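Long-range contacts in protection of telomeres protein 1 (Schizosaccharomyces pombe, PDB 7CUI), which binds single-stranded telomeric DNA, protects the 3'-end telomeric overhang and regulates telomerase and telomere length: residues I18-N24 and P162-Y167; V55-W61 and F82-D88. One frame throughout, in Å; residues are numbered along the deposited sequence.

Contact 1: I18-N24 and P162-Y167; sequences ITAHVIN and PWFDIY
Extended at first, segment 18-24 reverses through a type I beta turn (T19 to V22) into the short strand 22-24. The axes of strands 22-24 and 163-167 approach to 7.1 Å, roughly parallel at 31°, too far for direct backbone pairing. At the start of both segments the carbonyl O of W163 accepts T19 N at 2.9 Å and T19 OG1 at 3.1 Å, and I18 CA adds a CA-H...O contact to W163 O at 3.1 Å. Threonine suits the place because, with chi1 near -7°, between wells, its backbone and short hydroxyl serve one acceptor. Apolar pairs lie beyond: V22 (chi1 t) points toward the other strand with CB 3.8 Å from CB of F164, whose chi1 p carries the ring away, and I18 CG2 is 4.3 Å from W163 CB. Van der Waals contacts join I18 CG2 to F164 CA at 3.8 Å and T19 OG1 to P162 CB at 3.6 Å. The carboxamide of N24 (chi1 m) lies over one face of the Y167 ring and against the D165 backbone; N24 CB is 3.6 Å from Y167 OH, which hydrogen-bonds to E25 O. Strand 190-198 pairs with both strands in a curled sheet, consistent with telombin OB-fold barrels.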
loop_
_atom_site.group_PDB
_atom_site.type_symbol
_atom_site.label_atom_id
_atom_site.label_comp_id
_atom_site.label_asym_id
_atom_site.label_seq_id
_atom_site.Cartn_x
_atom_site.Cartn_y
_atom_site.Cartn_z
ATOM N N ILE A 18 -14.330 -10.685 -4.779
ATOM C CA ILE A 18 -13.354 -10.302 -3.766
ATOM C C ILE A 18 -13.140 -11.436 -2.762
ATOM O O ILE A 18 -14.041 -12.243 -2.536
ATOM C CB ILE A 18 -13.710 -8.962 -3.082
ATOM C CG1 ILE A 18 -14.966 -9.066 -2.209
ATOM C CG2 ILE A 18 -13.803 -7.838 -4.107
ATOM C CD1 ILE A 18 -15.330 -7.792 -1.472
ATOM N N THR A 19 -11.936 -11.472 -2.164
ATOM C CA THR A 19 -11.568 -12.478 -1.177
ATOM C C THR A 19 -12.362 -12.258 0.106
ATOM O O THR A 19 -12.635 -11.120 0.493
ATOM C CB THR A 19 -10.096 -12.398 -0.736
ATOM O OG1 THR A 19 -9.326 -11.454 -1.480
ATOM C CG2 THR A 19 -9.413 -13.748 -0.724
ATOM N N ALA A 20 -12.690 -13.371 0.768
ATOM C CA ALA A 20 -13.200 -13.338 2.126
ATOM C C ALA A 20 -12.103 -12.847 3.077
ATOM O O ALA A 20 -12.395 -12.486 4.218
ATOM C CB ALA A 20 -13.708 -14.710 2.502
ATOM N N HIS A 21 -10.851 -12.803 2.586
ATOM C CA HIS A 21 -9.690 -12.568 3.435
ATOM C C HIS A 21 -9.404 -11.079 3.642
ATOM O O HIS A 21 -8.463 -10.737 4.354
ATOM C CB HIS A 21 -8.445 -13.302 2.920
ATOM C CG HIS A 21 -8.499 -14.786 3.077
ATOM N ND1 HIS A 21 -8.407 -15.642 1.994
ATOM C CD2 HIS A 21 -8.622 -15.568 4.170
ATOM C CE1 HIS A 21 -8.478 -16.889 2.412
ATOM N NE2 HIS A 21 -8.611 -16.868 3.743
ATOM N N VAL A 22 -10.200 -10.200 3.020
ATOM C CA VAL A 22 -10.020 -8.771 3.221
ATOM C C VAL A 22 -11.369 -8.140 3.551
ATOM O O VAL A 22 -12.299 -8.204 2.754
ATOM C CB VAL A 22 -9.338 -8.097 2.014
ATOM C CG1 VAL A 22 -9.291 -6.584 2.158
ATOM C CG2 VAL A 22 -7.943 -8.650 1.761
ATOM N N ILE A 23 -11.449 -7.548 4.749
ATOM C CA ILE A 23 -12.619 -6.830 5.233
ATOM C C ILE A 23 -12.319 -5.331 5.202
ATOM O O ILE A 23 -11.182 -4.911 5.402
ATOM C CB ILE A 23 -12.994 -7.318 6.649
ATOM C CG1 ILE A 23 -13.755 -8.644 6.604
ATOM C CG2 ILE A 23 -13.761 -6.261 7.424
ATOM C CD1 ILE A 23 -14.041 -9.239 7.969
ATOM N N ASN A 24 -13.357 -4.528 4.958
ATOM C CA ASN A 24 -13.249 -3.080 4.970
ATOM C C ASN A 24 -14.042 -2.515 6.148
ATOM O O ASN A 24 -14.940 -3.172 6.674
ATOM C CB ASN A 24 -13.696 -2.487 3.633
ATOM C CG ASN A 24 -12.793 -2.888 2.487
ATOM O OD1 ASN A 24 -11.804 -2.213 2.208
ATOM N ND2 ASN A 24 -13.121 -3.983 1.818
ATOM N N PRO A 162 -5.395 -11.967 -5.777
ATOM C CA PRO A 162 -6.801 -11.782 -5.417
ATOM C C PRO A 162 -7.316 -10.352 -5.552
ATOM O O PRO A 162 -6.532 -9.407 -5.605
ATOM C CB PRO A 162 -6.892 -12.261 -3.959
ATOM C CG PRO A 162 -5.474 -12.218 -3.436
ATOM C CD PRO A 162 -4.573 -12.410 -4.635
ATOM N N TRP A 163 -8.651 -10.231 -5.614
ATOM C CA TRP A 163 -9.376 -8.973 -5.703
ATOM C C TRP A 163 -9.916 -8.593 -4.331
ATOM O O TRP A 163 -10.397 -9.457 -3.596
ATOM C CB TRP A 163 -10.543 -9.102 -6.689
ATOM C CG TRP A 163 -10.125 -9.138 -8.122
ATOM C CD1 TRP A 163 -9.865 -10.248 -8.868
ATOM C CD2 TRP A 163 -9.907 -8.007 -8.984
ATOM N NE1 TRP A 163 -9.510 -9.889 -10.139
ATOM C CE2 TRP A 163 -9.526 -8.523 -10.242
ATOM C CE3 TRP A 163 -10.002 -6.616 -8.826
ATOM C CZ2 TRP A 163 -9.240 -7.692 -11.327
ATOM C CZ3 TRP A 163 -9.716 -5.798 -9.899
ATOM C CH2 TRP A 163 -9.341 -6.331 -11.134
ATOM N N PHE A 164 -9.865 -7.291 -4.017
ATOM C CA PHE A 164 -10.381 -6.778 -2.757
ATOM C C PHE A 164 -10.711 -5.296 -2.904
ATOM O O PHE A 164 -10.186 -4.622 -3.792
ATOM C CB PHE A 164 -9.404 -7.047 -1.605
ATOM C CG PHE A 164 -8.035 -6.432 -1.767
ATOM C CD1 PHE A 164 -7.027 -7.107 -2.446
ATOM C CD2 PHE A 164 -7.753 -5.172 -1.255
ATOM C CE1 PHE A 164 -5.772 -6.538 -2.612
ATOM C CE2 PHE A 164 -6.493 -4.607 -1.413
ATOM C CZ PHE A 164 -5.503 -5.292 -2.087
ATOM N N ASP A 165 -11.606 -4.813 -2.034
ATOM C CA ASP A 165 -11.925 -3.397 -1.973
ATOM C C ASP A 165 -10.893 -2.710 -1.087
ATOM O O ASP A 165 -10.451 -3.281 -0.092
ATOM C CB ASP A 165 -13.363 -3.158 -1.505
ATOM C CG ASP A 165 -14.413 -3.526 -2.541
ATOM O OD1 ASP A 165 -14.100 -3.456 -3.744
ATOM O OD2 ASP A 165 -15.538 -3.881 -2.133
ATOM N N ILE A 166 -10.505 -1.487 -1.470
ATOM C CA ILE A 166 -9.485 -0.719 -0.771
ATOM C C ILE A 166 -9.968 0.726 -0.653
ATOM O O ILE A 166 -10.544 1.259 -1.599
ATOM C CB ILE A 166 -8.136 -0.820 -1.522
ATOM C CG1 ILE A 166 -6.971 -0.187 -0.757
ATOM C CG2 ILE A 166 -8.243 -0.239 -2.923
ATOM C CD1 ILE A 166 -6.735 -0.790 0.601
ATOM N N TYR A 167 -9.752 1.339 0.518
ATOM C CA TYR A 167 -9.977 2.768 0.675
ATOM C C TYR A 167 -8.636 3.488 0.602
ATOM O O TYR A 167 -7.663 3.042 1.204
ATOM C CB TYR A 167 -10.595 3.109 2.031
ATOM C CG TYR A 167 -11.894 2.433 2.381
ATOM C CD1 TYR A 167 -12.748 1.943 1.407
ATOM C CD2 TYR A 167 -12.293 2.326 3.704
ATOM C CE1 TYR A 167 -13.949 1.335 1.739
ATOM C CE2 TYR A 167 -13.491 1.724 4.054
ATOM C CZ TYR A 167 -14.324 1.228 3.067
ATOM O OH TYR A 167 -15.502 0.631 3.410
#

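Contact 2: V55-W61 and F82-D88; sequences VQVVDFW and FALLVRD
Seven backbone hydrogen bonds tie segments 55-61 and 82-88 together; the axes of strands 55-61 and 82-87 come within 4.4 Å, antiparallel at 158°. Q56 and R87 form a hydrogen-bonded pair (Q56 N to R87 O 2.9 Å, R87 N to Q56 O 2.8 Å), as do W61 and A83 (W61 N to A83 O 2.9 Å, A83 N to W61 O 2.8 Å). Between them lies a classic beta bulge: V58 (phi/psi -123/-20) and D59 both face L85, whose O accepts V58 N at 2.8 Å and, weakly, D59 N at 3.3 Å, while L85 N donates to D59 O at 2.8 Å. Aspartate suits the bulge: D59 OD1 accepts F60 N at 2.7 Å and forms a salt bridge with K63. V57-V86 and F60-L84 are non-hydrogen-bonded pairs. On their face, V57 CG2 meets L84 CD1 at 4.2 Å and F60 CB meets L84 (m/t) CD2 at 3.9 Å, an apolar interior; F60 chi1 p carries its ring away. Opposite, D59 CB touches L85 (t/p) CB at 3.7 Å, and D59, A83 and L85 pack on Tpz1. Strands 163-171 and 93-99 flank the pair, W135 of helix 121-135 stacks on F60, and helix 138-148 touches F60 and D59.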
loop_
_atom_site.group_PDB
_atom_site.type_symbol
_atom_site.label_atom_id
_atom_site.label_comp_id
_atom_site.label_asym_id
_atom_site.label_seq_id
_atom_site.Cartn_x
_atom_site.Cartn_y
_atom_site.Cartn_z
ATOM N N VAL A 55 -9.711 -3.843 -6.474
ATOM C CA VAL A 55 -8.325 -3.742 -6.898
ATOM C C VAL A 55 -7.598 -5.082 -6.760
ATOM O O VAL A 55 -8.068 -6.003 -6.092
ATOM C CB VAL A 55 -7.641 -2.587 -6.137
ATOM C CG1 VAL A 55 -6.729 -3.044 -5.006
ATOM C CG2 VAL A 55 -6.946 -1.620 -7.077
ATOM N N GLN A 56 -6.438 -5.158 -7.422
ATOM C CA GLN A 56 -5.546 -6.305 -7.451
ATOM C C GLN A 56 -4.134 -5.773 -7.225
ATOM O O GLN A 56 -3.787 -4.722 -7.757
ATOM C CB GLN A 56 -5.581 -6.881 -8.864
ATOM C CG GLN A 56 -5.727 -8.388 -8.941
ATOM C CD GLN A 56 -5.747 -8.868 -10.374
ATOM O OE1 GLN A 56 -5.737 -8.081 -11.323
ATOM N NE2 GLN A 56 -5.767 -10.182 -10.538
ATOM N N VAL A 57 -3.316 -6.488 -6.439
ATOM C CA VAL A 57 -1.941 -6.053 -6.237
ATOM C C VAL A 57 -1.086 -6.574 -7.386
ATOM O O VAL A 57 -1.146 -7.757 -7.727
ATOM C CB VAL A 57 -1.351 -6.478 -4.880
ATOM C CG1 VAL A 57 0.067 -5.947 -4.711
ATOM C CG2 VAL A 57 -2.217 -6.041 -3.709
ATOM N N VAL A 58 -0.257 -5.681 -7.933
ATOM C CA VAL A 58 0.469 -5.946 -9.161
ATOM C C VAL A 58 1.974 -5.801 -8.931
ATOM O O VAL A 58 2.773 -6.342 -9.693
ATOM C CB VAL A 58 -0.087 -5.053 -10.289
ATOM C CG1 VAL A 58 0.985 -4.548 -11.264
ATOM C CG2 VAL A 58 -1.226 -5.756 -11.023
ATOM N N ASP A 59 2.350 -5.086 -7.862
ATOM C CA ASP A 59 3.740 -4.856 -7.495
ATOM C C ASP A 59 3.771 -4.287 -6.076
ATOM O O ASP A 59 2.724 -3.919 -5.542
ATOM C CB ASP A 59 4.435 -3.936 -8.508
ATOM C CG ASP A 59 5.952 -4.037 -8.517
ATOM O OD1 ASP A 59 6.506 -4.642 -7.589
ATOM O OD2 ASP A 59 6.569 -3.512 -9.459
ATOM N N PHE A 60 4.966 -4.216 -5.468
ATOM C CA PHE A 60 5.122 -3.599 -4.157
ATOM C C PHE A 60 6.553 -3.106 -3.936
ATOM O O PHE A 60 7.482 -3.522 -4.633
ATOM C CB PHE A 60 4.683 -4.553 -3.041
ATOM C CG PHE A 60 5.492 -5.822 -2.933
ATOM C CD1 PHE A 60 6.757 -5.814 -2.357
ATOM C CD2 PHE A 60 4.986 -7.026 -3.400
ATOM C CE1 PHE A 60 7.498 -6.981 -2.252
ATOM C CE2 PHE A 60 5.724 -8.196 -3.294
ATOM C CZ PHE A 60 6.981 -8.171 -2.724
ATOM N N TRP A 61 6.703 -2.228 -2.931
ATOM C CA TRP A 61 7.965 -1.619 -2.541
ATOM C C TRP A 61 8.027 -1.486 -1.019
ATOM O O TRP A 61 7.032 -1.109 -0.396
ATOM C CB TRP A 61 8.133 -0.253 -3.218
ATOM C CG TRP A 61 9.576 0.111 -3.368
ATOM C CD1 TRP A 61 10.390 -0.207 -4.420
ATOM C CD2 TRP A 61 10.408 0.798 -2.413
ATOM N NE1 TRP A 61 11.662 0.253 -4.201
ATOM C CE2 TRP A 61 11.704 0.871 -2.978
ATOM C CE3 TRP A 61 10.193 1.345 -1.143
ATOM C CZ2 TRP A 61 12.771 1.477 -2.318
ATOM C CZ3 TRP A 61 11.247 1.949 -0.491
ATOM C CH2 TRP A 61 12.516 2.018 -1.075
ATOM N N PHE A 82 5.396 0.696 3.574
ATOM C CA PHE A 82 5.533 0.007 2.302
ATOM C C PHE A 82 4.432 0.488 1.362
ATOM O O PHE A 82 3.484 1.143 1.794
ATOM C CB PHE A 82 5.517 -1.514 2.495
ATOM C CG PHE A 82 4.321 -2.060 3.236
ATOM C CD1 PHE A 82 4.349 -2.205 4.616
ATOM C CD2 PHE A 82 3.168 -2.443 2.557
ATOM C CE1 PHE A 82 3.251 -2.713 5.297
ATOM C CE2 PHE A 82 2.073 -2.953 3.242
ATOM C CZ PHE A 82 2.117 -3.092 4.613
ATOM N N ALA A 83 4.577 0.162 0.075
ATOM C CA ALA A 83 3.608 0.581 -0.923
ATOM C C ALA A 83 3.196 -0.610 -1.784
ATOM O O ALA A 83 4.031 -1.427 -2.169
ATOM C CB ALA A 83 4.182 1.695 -1.762
ATOM N N LEU A 84 1.895 -0.689 -2.077
ATOM C CA LEU A 84 1.373 -1.680 -3.002
ATOM C C LEU A 84 0.998 -0.965 -4.296
ATOM O O LEU A 84 0.239 0.002 -4.258
ATOM C CB LEU A 84 0.120 -2.312 -2.390
ATOM C CG LEU A 84 0.272 -2.934 -1.006
ATOM C CD1 LEU A 84 -1.037 -3.582 -0.576
ATOM C CD2 LEU A 84 1.393 -3.961 -1.003
ATOM N N LEU A 85 1.536 -1.438 -5.427
ATOM C CA LEU A 85 1.065 -0.969 -6.719
ATOM C C LEU A 85 -0.197 -1.746 -7.081
ATOM O O LEU A 85 -0.139 -2.950 -7.314
ATOM C CB LEU A 85 2.157 -1.166 -7.776
ATOM C CG LEU A 85 1.878 -0.509 -9.129
ATOM C CD1 LEU A 85 1.793 1.004 -8.998
ATOM C CD2 LEU A 85 2.934 -0.894 -10.151
ATOM N N VAL A 86 -1.336 -1.051 -7.122
ATOM C CA VAL A 86 -2.607 -1.731 -7.323
ATOM C C VAL A 86 -3.144 -1.438 -8.725
ATOM O O VAL A 86 -2.789 -0.429 -9.330
ATOM C CB VAL A 86 -3.626 -1.391 -6.216
ATOM C CG1 VAL A 86 -3.148 -1.836 -4.842
ATOM C CG2 VAL A 86 -4.008 0.082 -6.210
ATOM N N ARG A 87 -3.997 -2.340 -9.233
ATOM C CA ARG A 87 -4.590 -2.217 -10.557
ATOM C C ARG A 87 -6.090 -2.488 -10.486
ATOM O O ARG A 87 -6.542 -3.386 -9.776
ATOM C CB ARG A 87 -3.863 -3.113 -11.568
ATOM C CG ARG A 87 -4.652 -3.440 -12.828
ATOM C CD ARG A 87 -3.792 -3.548 -14.076
ATOM N NE ARG A 87 -2.677 -4.483 -13.953
ATOM C CZ ARG A 87 -1.599 -4.512 -14.744
ATOM N NH1 ARG A 87 -1.469 -3.661 -15.753
ATOM N NH2 ARG A 87 -0.651 -5.407 -14.511
ATOM N N ASP A 88 -6.834 -1.706 -11.273
ATOM C CA ASP A 88 -8.282 -1.580 -11.254
ATOM C C ASP A 88 -8.824 -2.157 -12.561
ATOM O O ASP A 88 -8.052 -2.492 -13.459
ATOM C CB ASP A 88 -8.625 -0.093 -11.116
ATOM C CG ASP A 88 -10.087 0.252 -10.915
ATOM O OD1 ASP A 88 -10.855 0.096 -11.880
ATOM O OD2 ASP A 88 -10.440 0.705 -9.803
#

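Overall arrangement
Contact 2 is nested along the chain within the loop closed by contact 1: 18-24 comes first, then 55-61 and 82-88, segments of the hairpin strands 49-73 and 77-87, and 162-167 last. Their centres are about 13 Å apart, and they meet where strands 163-171 and 49-73 are neighbours in one curled sheet. There V55 N lies 2.8 Å from F164 O, a probable hydrogen bond, and W163 packs on V55 and Q56. Helix 121-135 touches both contacts, through V22 in contact 1 and V57 and L84 in contact 2. Together they join the N-terminal segment, the hairpin and a late strand of this C-terminal portion of Pot1, with Tpz1 packing against contact 2.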